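Local coordinates for protein insecticidal Delta-Endotoxin Cry8Ea1 (Bacillus Thuringiensis, PDB 3EB7) that is toxic to larvae of the underground pest Holotrichia parallela, probably by permeabilising gut-cell membranes as related three-domain Cry toxins do, at residues H275-I280 with S413-Y418; V341-S346 with V365-Y370; F511-V516 with I564-F569; T521-R526 with F549-T554. All blocks are in the same frame, centred on the assembly; numbering follows the deposited sequence.

Following the chain from the N terminus, contact 1 opens first, at the start of strand 278-292, and closes a long, mostly beta loop when strand 414-422 returns to it. Contact 2 lies nested inside that loop, as a hairpin of strands 340-352 and 357-369, and meets contact 1 where the backbones of Val341 and Leu416 come together. Three antiparallel sheets of one domain are thereby tied. Contact 3 opens after contact 1 has closed, in the C-terminal domain, and contact 4 is nested inside its loop; neighbouring strands 511-517 and 520-527 link the two. The centres of contacts 1 and 3 stand about 29 Å apart.

Contact 1 of 4, residues H275-I280 with S413-Y418; sequences HLFDFI and SHRLNY
The guanidinium of Arg415 meets Phe279 and Phe277 while its NH1 is gripped by two acceptors, Thr433 OG1 and His434 O, and its NE forms a salt bridge with Asp340, which probably helps offset the buried charge. The rim of the Phe279 ring stands over one guanidinium face, with CE2 3.6 Å above the plane of that group. Arg415 NE in turn lies near the ring plane at its edge, 3.7 Å from Phe279 CE2, an edge-to-face meeting with the planes 75° apart. A bend at chi3 of Arg415 turns NE toward this atom. Phe277 brings its own edge to the group, with CZ 4.3 Å from Arg415 NH1.

Nearer the point where the backbones approach, the amide of Asn417 lies against the main-chain carbonyl and the carboxylate of Asp278; the two flat groups stand 71° apart. The carboxylate has further partners, Arg272 in a salt bridge and Ser308 in a hydrogen bond. A single water then joins the main chains: it accepts from Ile280 N at 3.2 Å and donates to Leu416 O at 2.5 Å. Beside it, Ile280 packs its CG2 on Leu416 O and its CB on Asn417 O, the latter pair 3.6 Å apart.

The strands belong to different sheets and cross at 98°. Asn417 and Tyr418 both face Ser431 in a classic beta bulge. Such packing of separate antiparallel sheets against one another is characteristic of the beta-prism domain of three-domain Cry toxins.

Contact 2 of 4, residues V341-S346 with V365-Y370; sequences VYKTLS and VFDAIY
Asp367 N gives a short, straight hydrogen bond to Lys343 O, 2.8 Å with 167° at the hydrogen, and Val365 N does the same to Leu345 O at 2.9 Å. Leu345 N returns a bond to Val365 O. The fourth bond, Tyr342 N to Asp367 O, is 2.9 Å long but more bent, at 134°. Asp367 is thus faced by two residues, Tyr342 and Lys343, in a classic beta bulge that shifts the register by one.

In Tyr342, chi1 (57°) sets CG between the backbone N and the carbonyl carbon. The ring carried there has Asp367 O over one face, toward the rim, and Asp367 CB makes a CH-pi contact 4.0 Å from the ring centroid of Tyr342. A water bridges Tyr342 OH and Ala368 O, to which it donates.

These strands form a hairpin in a four-stranded antiparallel sheet whose strand order makes a Greek key, one of the sheets of the Cry toxin beta-prism. On the face that carries Lys343 and Asp367, the two side chains run side by side in the same direction. Lys343 CE is 3.4 Å from Asp367 OD2, although the charged atoms remain beyond salt-bridge range.

The other face is mainly apolar. Val341 CG1 meets Phe366 CB at 3.9 Å, and Val341 CG2 meets Ala368 CB. Thr344 CG2 reaches Phe366 CD2 obliquely, while the Phe366 ring packs edge-to-face with Phe336. Beyond the bulge, Ile369 CG2 touches Tyr342 CD2 at 3.8 Å, the two side chains crossing at about a right angle.

Contact 3 of 4, residues F511-V516 with I564-F569; sequences FDLDVV and ISVRNF
Asp514 and Arg567 face each other as charges rather than as a donor and acceptor in line. Asp514 OD2 lies 3.5 Å from Arg567 NH1 but well out of the guanidinium plane, and the two flat groups are turned 59° apart. A bend at chi3 (-65°) turns NE of the arginine out of the extended line of the chain. Beside the pair a water lies over the centre of one guanidinium face; it donates to Asp514 OD2 at 2.5 Å and, weakly, to Ser565 O.

Asp512 and Asn568 meet differently. Asn568 ND2, with the acceptor in its amide plane, approaches Asp512 OD2 from above the carboxylate at 3.3 Å, the planes 70° apart. Asp512 OD1 is held from elsewhere by a salt bridge to Arg526.

On the opposite face of the sheet the packing is apolar. Leu513 CD1 slants against Ile564 CG2 at 3.7 Å, whereas Val515 lies alongside Ile564, whose CD1 touches both of its methyls. Phe511 CD1 reaches Val566 CG1 at 3.8 Å.

Beneath these groups the antiparallel backbones pair through Asp512 with Arg567, where the return bond from Arg567 N to Asp512 O is weak, and Asp514 with Ser565; Ser565 N to Asp514 O is the straightest of these bonds. Strand 511-517 is flanked by strands 559-567 and 520-527, and the apolar face packs on strands 498-507 and 578-588, the opposing sheet of a jelly-roll-like sandwich.

Contact 4 of 4, residues T521-R526 with F549-T554; sequences TVNNGR and FSTPFT
Asn523 covers the ring of Phe549 where strand 520-527, outermost in one sheet of the C-terminal beta-sandwich, meets the loop after strand 545-548 of the other. This jelly-roll-like domain is a hallmark of three-domain Cry toxins.

Asn523 CB stands 3.5 Å from the Phe549 ring centroid and only 3° off the ring normal, a nearly central CH-pi contact. Its amide is stacked on the same ring, with the planes 15° apart. The Asn523 torsion helps to explain this: CG is anti to its own carbonyl carbon (chi1 -66°), which puts Asn523 CG 3.7 Å from Phe549 CG. At the far rim, Phe549 CE2 abuts the main chain, 3.6 Å from Asn524 C, and Gly525 N lies at the ring edge. Phe549 also touches Leu513 and Val515.

Phe553 packs against Val522, the two side chains crossing at about a right angle. Val522 CG2 lies over one face, 4.0 Å from the ring centroid of Phe553, while CG1 touches Phe553 CB. Phe553 also stands near the Asn523 amide.

One water joins the two main chains, donating to Val522 O at 2.6 Å and to Pro552 O at 2.7 Å.

Contact 1 of 4, residues H275-I280 with S413-Y418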
# COMPACT_ATOMS: atom_id res chain seq x y z
N HIS A 275 -10.39 -0.81 11.57
CA HIS A 275 -10.36 0.47 12.32
C HIS A 275 -10.21 1.56 11.28
O HIS A 275 -9.83 1.30 10.13
CB HIS A 275 -9.13 0.54 13.28
CG HIS A 275 -7.81 0.21 12.60
ND1 HIS A 275 -6.96 1.18 12.11
CD2 HIS A 275 -7.25 -0.98 12.27
CE1 HIS A 275 -5.92 0.60 11.52
NE2 HIS A 275 -6.06 -0.71 11.62
N LEU A 276 -10.51 2.78 11.68
CA LEU A 276 -10.30 3.95 10.85
C LEU A 276 -8.82 4.25 10.79
O LEU A 276 -8.08 3.97 11.74
CB LEU A 276 -11.05 5.16 11.46
CG LEU A 276 -12.56 5.10 11.22
CD1 LEU A 276 -13.26 5.84 12.34
CD2 LEU A 276 -12.91 5.65 9.80
N PHE A 277 -8.36 4.82 9.69
CA PHE A 277 -6.94 5.12 9.54
C PHE A 277 -6.45 5.91 10.75
O PHE A 277 -7.05 6.89 11.13
CB PHE A 277 -6.73 5.90 8.24
CG PHE A 277 -5.28 6.15 7.92
CD1 PHE A 277 -4.51 5.17 7.29
CD2 PHE A 277 -4.68 7.36 8.26
CE1 PHE A 277 -3.16 5.40 6.98
CE2 PHE A 277 -3.33 7.58 7.97
CZ PHE A 277 -2.57 6.57 7.32
N ASP A 278 -5.37 5.48 11.40
CA ASP A 278 -4.94 6.16 12.64
C ASP A 278 -3.42 6.36 12.79
O ASP A 278 -2.63 5.85 12.01
CB ASP A 278 -5.54 5.52 13.90
CG ASP A 278 -5.13 4.07 14.11
OD1 ASP A 278 -4.25 3.57 13.38
OD2 ASP A 278 -5.67 3.41 15.04
N PHE A 279 -3.04 7.15 13.78
CA PHE A 279 -1.62 7.46 14.06
C PHE A 279 -1.34 7.20 15.51
O PHE A 279 -2.15 7.59 16.36
CB PHE A 279 -1.31 8.93 13.74
CG PHE A 279 -1.37 9.25 12.28
CD1 PHE A 279 -2.55 9.77 11.70
CD2 PHE A 279 -0.27 8.99 11.47
CE1 PHE A 279 -2.60 10.04 10.32
CE2 PHE A 279 -0.31 9.26 10.11
CZ PHE A 279 -1.46 9.77 9.53
N ILE A 280 -0.21 6.54 15.78
CA ILE A 280 0.26 6.35 17.14
C ILE A 280 0.54 7.69 17.82
O ILE A 280 1.14 8.57 17.21
CB ILE A 280 1.52 5.38 17.21
CG1 ILE A 280 1.89 5.04 18.64
CG2 ILE A 280 2.76 5.99 16.49
CD1 ILE A 280 2.74 3.76 18.78
N SER A 413 9.52 4.98 3.27
CA SER A 413 8.27 4.62 2.59
C SER A 413 7.10 4.40 3.56
O SER A 413 5.95 4.53 3.14
CB SER A 413 8.47 3.41 1.68
OG SER A 413 8.98 2.30 2.40
N HIS A 414 7.40 4.11 4.83
CA HIS A 414 6.41 3.76 5.84
C HIS A 414 6.76 4.36 7.17
O HIS A 414 7.90 4.78 7.39
CB HIS A 414 6.28 2.22 6.00
CG HIS A 414 5.73 1.54 4.79
ND1 HIS A 414 6.47 1.39 3.63
CD2 HIS A 414 4.51 1.03 4.53
CE1 HIS A 414 5.73 0.78 2.71
NE2 HIS A 414 4.54 0.54 3.24
N ARG A 415 5.75 4.42 8.05
CA ARG A 415 5.90 4.93 9.41
C ARG A 415 5.28 3.90 10.34
O ARG A 415 4.36 3.18 9.91
CB ARG A 415 5.19 6.28 9.56
CG ARG A 415 3.69 6.15 9.44
CD ARG A 415 2.99 7.41 9.79
NE ARG A 415 3.05 8.38 8.71
CZ ARG A 415 2.42 8.27 7.54
NH1 ARG A 415 1.63 7.23 7.28
NH2 ARG A 415 2.56 9.23 6.64
N LEU A 416 5.76 3.82 11.59
CA LEU A 416 5.19 2.91 12.59
C LEU A 416 3.78 3.37 12.94
O LEU A 416 3.56 4.55 13.23
CB LEU A 416 6.05 2.82 13.87
CG LEU A 416 5.58 1.82 14.95
CD1 LEU A 416 5.66 0.39 14.37
CD2 LEU A 416 6.41 1.95 16.24
N ASN A 417 2.84 2.42 12.92
CA ASN A 417 1.45 2.72 13.18
C ASN A 417 0.95 2.11 14.49
O ASN A 417 0.18 2.74 15.21
CB ASN A 417 0.60 2.23 11.99
CG ASN A 417 -0.91 2.51 12.16
OD1 ASN A 417 -1.32 3.44 12.85
ND2 ASN A 417 -1.71 1.70 11.55
N TYR A 418 1.37 0.90 14.80
CA TYR A 418 0.81 0.19 15.93
C TYR A 418 1.74 -0.96 16.35
O TYR A 418 2.64 -1.36 15.60
CB TYR A 418 -0.59 -0.34 15.54
CG TYR A 418 -1.58 -0.36 16.69
CD1 TYR A 418 -2.21 0.82 17.12
CD2 TYR A 418 -1.87 -1.55 17.36
CE1 TYR A 418 -3.12 0.78 18.20
CE2 TYR A 418 -2.78 -1.60 18.43
CZ TYR A 418 -3.38 -0.44 18.84
OH TYR A 418 -4.25 -0.49 19.89
O HOH W 1 1.68 6.26 13.21

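Contact 2 of 4, residues V341-S346 with V365-Y370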
# COMPACT_ATOMS: atom_id res chain seq x y z
N VAL A 341 7.81 7.52 12.91
CA VAL A 341 8.89 6.58 13.16
C VAL A 341 9.21 5.83 11.85
O VAL A 341 8.47 4.97 11.42
CB VAL A 341 8.52 5.61 14.26
CG1 VAL A 341 9.62 4.61 14.48
CG2 VAL A 341 8.25 6.39 15.55
N TYR A 342 10.32 6.18 11.21
CA TYR A 342 10.68 5.62 9.91
C TYR A 342 11.56 4.36 9.97
O TYR A 342 11.73 3.69 8.97
CB TYR A 342 11.28 6.70 9.00
CG TYR A 342 12.48 7.39 9.57
CD1 TYR A 342 13.78 6.88 9.37
CD2 TYR A 342 12.34 8.56 10.33
CE1 TYR A 342 14.91 7.51 9.95
CE2 TYR A 342 13.46 9.20 10.90
CZ TYR A 342 14.73 8.68 10.69
OH TYR A 342 15.82 9.32 11.26
N LYS A 343 12.10 4.04 11.14
CA LYS A 343 12.95 2.86 11.27
C LYS A 343 12.95 2.39 12.70
O LYS A 343 12.98 3.19 13.62
CB LYS A 343 14.39 3.15 10.84
CG LYS A 343 15.36 1.98 11.10
CD LYS A 343 16.59 2.08 10.24
CE LYS A 343 17.82 2.36 11.00
NZ LYS A 343 18.71 1.17 11.05
N THR A 344 12.86 1.08 12.87
CA THR A 344 12.99 0.46 14.15
C THR A 344 14.11 -0.52 13.98
O THR A 344 14.22 -1.16 12.92
CB THR A 344 11.67 -0.27 14.62
OG1 THR A 344 11.31 -1.30 13.68
CG2 THR A 344 10.52 0.73 14.79
N LEU A 345 14.96 -0.62 15.00
CA LEU A 345 15.99 -1.63 15.05
C LEU A 345 15.77 -2.35 16.36
O LEU A 345 15.88 -1.74 17.40
CB LEU A 345 17.36 -0.96 14.96
CG LEU A 345 18.62 -1.79 14.63
CD1 LEU A 345 19.15 -2.43 15.88
CD2 LEU A 345 18.42 -2.89 13.59
N SER A 346 15.39 -3.63 16.32
CA SER A 346 15.00 -4.33 17.53
C SER A 346 15.91 -5.50 17.81
O SER A 346 16.38 -6.15 16.88
CB SER A 346 13.56 -4.86 17.45
OG SER A 346 12.65 -3.90 16.93
N VAL A 365 15.34 0.50 19.08
CA VAL A 365 15.65 1.88 18.69
C VAL A 365 14.62 2.38 17.65
O VAL A 365 14.49 1.79 16.56
CB VAL A 365 17.09 1.99 18.12
CG1 VAL A 365 17.43 3.43 17.75
CG2 VAL A 365 18.13 1.45 19.14
N PHE A 366 13.86 3.42 18.00
CA PHE A 366 12.91 4.05 17.09
C PHE A 366 13.49 5.35 16.50
O PHE A 366 13.67 6.35 17.24
CB PHE A 366 11.58 4.41 17.79
CG PHE A 366 10.99 3.30 18.69
CD1 PHE A 366 11.45 3.11 20.01
CD2 PHE A 366 9.92 2.50 18.24
CE1 PHE A 366 10.90 2.11 20.85
CE2 PHE A 366 9.33 1.52 19.07
CZ PHE A 366 9.81 1.33 20.39
N ASP A 367 13.74 5.38 15.20
CA ASP A 367 14.21 6.61 14.57
C ASP A 367 13.00 7.37 14.09
O ASP A 367 12.19 6.83 13.35
CB ASP A 367 15.14 6.33 13.42
CG ASP A 367 16.43 5.66 13.85
OD1 ASP A 367 16.96 5.96 14.96
OD2 ASP A 367 16.96 4.86 13.06
N ALA A 368 12.87 8.61 14.54
CA ALA A 368 11.68 9.38 14.29
C ALA A 368 11.97 10.77 13.74
O ALA A 368 13.02 11.38 14.04
CB ALA A 368 10.83 9.49 15.59
N ILE A 369 11.03 11.24 12.93
CA ILE A 369 11.02 12.60 12.44
C ILE A 369 9.61 13.19 12.53
O ILE A 369 8.61 12.48 12.41
CB ILE A 369 11.57 12.69 10.98
CG1 ILE A 369 11.84 14.14 10.56
CG2 ILE A 369 10.63 11.99 9.97
CD1 ILE A 369 12.64 14.22 9.27
N TYR A 370 9.54 14.48 12.75
CA TYR A 370 8.32 15.27 12.74
C TYR A 370 8.13 15.83 11.33
O TYR A 370 8.87 16.74 10.92
CB TYR A 370 8.58 16.41 13.68
CG TYR A 370 7.46 16.79 14.50
CD1 TYR A 370 7.04 15.98 15.57
CD2 TYR A 370 6.79 17.97 14.23
CE1 TYR A 370 5.98 16.35 16.36
CE2 TYR A 370 5.69 18.37 15.02
CZ TYR A 370 5.29 17.55 16.06
OH TYR A 370 4.19 17.97 16.78
O HOH W 2 15.76 10.27 13.67

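Contact 3 of 4, residues F511-V516 with I564-F569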
# COMPACT_ATOMS: atom_id res chain seq x y z
N PHE A 511 -29.26 4.07 -4.67
CA PHE A 511 -29.29 4.77 -3.38
C PHE A 511 -29.18 6.28 -3.58
O PHE A 511 -28.66 6.77 -4.58
CB PHE A 511 -28.13 4.31 -2.45
CG PHE A 511 -26.76 4.52 -3.02
CD1 PHE A 511 -25.97 5.58 -2.61
CD2 PHE A 511 -26.27 3.68 -4.05
CE1 PHE A 511 -24.69 5.79 -3.20
CE2 PHE A 511 -25.03 3.88 -4.61
CZ PHE A 511 -24.25 4.95 -4.19
N ASP A 512 -29.68 7.00 -2.59
CA ASP A 512 -29.50 8.43 -2.47
C ASP A 512 -28.14 8.76 -1.77
O ASP A 512 -27.80 8.18 -0.76
CB ASP A 512 -30.68 8.99 -1.64
CG ASP A 512 -31.99 9.10 -2.45
OD1 ASP A 512 -32.00 8.84 -3.68
OD2 ASP A 512 -33.03 9.50 -1.85
N LEU A 513 -27.37 9.68 -2.33
CA LEU A 513 -26.11 10.08 -1.73
C LEU A 513 -26.07 11.59 -1.61
O LEU A 513 -26.39 12.28 -2.54
CB LEU A 513 -24.90 9.59 -2.56
CG LEU A 513 -23.50 9.85 -1.95
CD1 LEU A 513 -22.51 8.78 -2.37
CD2 LEU A 513 -22.96 11.27 -2.25
N ASP A 514 -25.68 12.10 -0.46
CA ASP A 514 -25.24 13.48 -0.43
C ASP A 514 -23.93 13.74 0.32
O ASP A 514 -23.49 12.95 1.17
CB ASP A 514 -26.32 14.38 0.06
CG ASP A 514 -26.98 13.85 1.25
OD1 ASP A 514 -26.24 13.62 2.23
OD2 ASP A 514 -28.21 13.64 1.19
N VAL A 515 -23.35 14.86 -0.06
CA VAL A 515 -22.10 15.38 0.44
C VAL A 515 -22.44 16.55 1.35
O VAL A 515 -23.07 17.51 0.92
CB VAL A 515 -21.25 15.88 -0.74
CG1 VAL A 515 -19.87 16.33 -0.26
CG2 VAL A 515 -21.16 14.77 -1.79
N VAL A 516 -22.07 16.43 2.62
CA VAL A 516 -22.28 17.48 3.60
C VAL A 516 -20.90 18.17 3.86
O VAL A 516 -19.89 17.55 4.27
CB VAL A 516 -22.92 16.87 4.90
CG1 VAL A 516 -23.17 17.92 5.96
CG2 VAL A 516 -24.21 16.09 4.57
N ILE A 564 -20.16 12.00 3.95
CA ILE A 564 -20.96 11.42 2.91
C ILE A 564 -22.10 10.68 3.57
O ILE A 564 -21.88 9.92 4.53
CB ILE A 564 -20.13 10.46 1.98
CG1 ILE A 564 -18.92 11.16 1.32
CG2 ILE A 564 -21.02 9.82 0.90
CD1 ILE A 564 -19.21 12.49 0.66
N SER A 565 -23.31 10.91 3.08
CA SER A 565 -24.50 10.24 3.60
C SER A 565 -25.17 9.41 2.52
O SER A 565 -25.33 9.90 1.38
CB SER A 565 -25.48 11.28 4.14
OG SER A 565 -24.93 11.94 5.28
N VAL A 566 -25.53 8.17 2.86
CA VAL A 566 -26.30 7.30 1.96
C VAL A 566 -27.66 6.85 2.59
O VAL A 566 -27.78 6.63 3.81
CB VAL A 566 -25.48 6.09 1.35
CG1 VAL A 566 -24.22 6.58 0.62
CG2 VAL A 566 -25.17 5.02 2.41
N ARG A 567 -28.66 6.71 1.72
CA ARG A 567 -30.06 6.72 2.08
C ARG A 567 -30.90 6.04 0.98
O ARG A 567 -30.45 5.90 -0.17
CB ARG A 567 -30.45 8.19 2.18
CG ARG A 567 -31.66 8.51 2.94
CD ARG A 567 -31.81 10.01 3.00
NE ARG A 567 -30.71 10.58 3.76
CZ ARG A 567 -30.36 11.87 3.77
NH1 ARG A 567 -31.02 12.77 3.04
NH2 ARG A 567 -29.32 12.26 4.51
N ASN A 568 -32.12 5.62 1.33
CA ASN A 568 -33.16 5.24 0.37
C ASN A 568 -32.70 4.16 -0.60
O ASN A 568 -32.65 4.36 -1.81
CB ASN A 568 -33.65 6.51 -0.39
CG ASN A 568 -35.02 6.31 -1.08
OD1 ASN A 568 -35.79 5.40 -0.73
ND2 ASN A 568 -35.32 7.18 -2.05
N PHE A 569 -32.31 3.03 -0.03
CA PHE A 569 -31.80 1.90 -0.79
C PHE A 569 -32.94 1.30 -1.63
O PHE A 569 -34.03 1.07 -1.10
CB PHE A 569 -31.26 0.83 0.16
CG PHE A 569 -29.90 1.14 0.79
CD1 PHE A 569 -29.11 0.10 1.30
CD2 PHE A 569 -29.40 2.44 0.88
CE1 PHE A 569 -27.87 0.37 1.90
CE2 PHE A 569 -28.18 2.71 1.48
CZ PHE A 569 -27.43 1.68 2.00
O HOH W 3 -28.38 11.15 1.63

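Contact 4 of 4, residues T521-R526 with F549-T554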
# COMPACT_ATOMS: atom_id res chain seq x y z
N THR A 521 -25.45 20.49 3.34
CA THR A 521 -25.48 19.70 2.11
C THR A 521 -25.13 20.56 0.92
O THR A 521 -25.73 21.62 0.71
CB THR A 521 -26.87 19.10 1.87
OG1 THR A 521 -27.18 18.21 2.95
CG2 THR A 521 -26.92 18.28 0.59
N VAL A 522 -24.16 20.10 0.13
CA VAL A 522 -23.73 20.84 -1.04
C VAL A 522 -24.02 20.08 -2.35
O VAL A 522 -24.01 20.68 -3.43
CB VAL A 522 -22.22 21.27 -0.96
CG1 VAL A 522 -22.04 22.49 -0.02
CG2 VAL A 522 -21.27 20.06 -0.60
N ASN A 523 -24.29 18.78 -2.24
CA ASN A 523 -24.57 17.93 -3.39
C ASN A 523 -25.54 16.85 -2.94
O ASN A 523 -25.46 16.38 -1.82
CB ASN A 523 -23.31 17.26 -3.95
CG ASN A 523 -22.32 18.24 -4.57
OD1 ASN A 523 -22.63 18.91 -5.56
ND2 ASN A 523 -21.12 18.30 -4.03
N ASN A 524 -26.50 16.48 -3.79
CA ASN A 524 -27.42 15.34 -3.50
C ASN A 524 -27.81 14.69 -4.82
O ASN A 524 -28.00 15.39 -5.81
CB ASN A 524 -28.71 15.73 -2.71
CG ASN A 524 -29.49 14.45 -2.14
OD1 ASN A 524 -29.24 14.04 -1.00
ND2 ASN A 524 -30.40 13.82 -2.95
N GLY A 525 -27.95 13.37 -4.82
CA GLY A 525 -28.36 12.69 -6.04
C GLY A 525 -28.63 11.24 -5.82
O GLY A 525 -28.32 10.71 -4.77
N ARG A 526 -29.18 10.60 -6.84
CA ARG A 526 -29.40 9.18 -6.84
C ARG A 526 -28.36 8.50 -7.70
O ARG A 526 -27.99 9.03 -8.75
CB ARG A 526 -30.79 8.84 -7.37
CG ARG A 526 -31.07 7.35 -7.31
CD ARG A 526 -32.43 7.18 -6.75
NE ARG A 526 -32.79 5.78 -6.50
CZ ARG A 526 -32.93 5.29 -5.28
NH1 ARG A 526 -32.67 6.07 -4.24
NH2 ARG A 526 -33.28 4.04 -5.11
N PHE A 549 -20.70 14.62 -9.36
CA PHE A 549 -21.49 15.83 -9.37
C PHE A 549 -20.72 16.88 -10.15
O PHE A 549 -19.49 16.98 -10.01
CB PHE A 549 -21.67 16.36 -7.96
CG PHE A 549 -22.37 15.42 -7.02
CD1 PHE A 549 -21.63 14.68 -6.09
CD2 PHE A 549 -23.77 15.30 -7.04
CE1 PHE A 549 -22.26 13.82 -5.19
CE2 PHE A 549 -24.43 14.43 -6.12
CZ PHE A 549 -23.66 13.69 -5.20
N SER A 550 -21.46 17.71 -10.90
CA SER A 550 -20.93 18.83 -11.65
C SER A 550 -21.13 20.15 -10.91
O SER A 550 -20.35 21.07 -11.10
CB SER A 550 -21.56 18.91 -13.05
OG SER A 550 -22.99 18.94 -12.97
N THR A 551 -22.17 20.23 -10.09
CA THR A 551 -22.43 21.40 -9.23
C THR A 551 -21.30 21.62 -8.19
O THR A 551 -21.15 20.83 -7.27
CB THR A 551 -23.82 21.24 -8.50
OG1 THR A 551 -24.84 21.05 -9.48
CG2 THR A 551 -24.18 22.46 -7.63
N PRO A 552 -20.51 22.71 -8.35
CA PRO A 552 -19.40 22.91 -7.44
C PRO A 552 -19.83 23.55 -6.11
O PRO A 552 -21.04 23.74 -5.87
CB PRO A 552 -18.49 23.84 -8.22
CG PRO A 552 -19.46 24.72 -8.98
CD PRO A 552 -20.63 23.80 -9.34
N PHE A 553 -18.85 23.83 -5.25
CA PHE A 553 -19.04 24.50 -3.98
C PHE A 553 -17.66 24.97 -3.54
O PHE A 553 -16.65 24.59 -4.13
CB PHE A 553 -19.61 23.54 -2.94
CG PHE A 553 -18.66 22.39 -2.57
CD1 PHE A 553 -17.75 22.53 -1.53
CD2 PHE A 553 -18.70 21.18 -3.25
CE1 PHE A 553 -16.89 21.48 -1.19
CE2 PHE A 553 -17.87 20.16 -2.92
CZ PHE A 553 -16.95 20.31 -1.89
N THR A 554 -17.64 25.82 -2.52
CA THR A 554 -16.41 26.23 -1.86
C THR A 554 -16.40 25.74 -0.40
O THR A 554 -17.46 25.52 0.19
CB THR A 554 -16.26 27.77 -1.87
OG1 THR A 554 -17.41 28.33 -1.25
CG2 THR A 554 -16.16 28.29 -3.29
O HOH W 4 -22.93 22.91 -4.12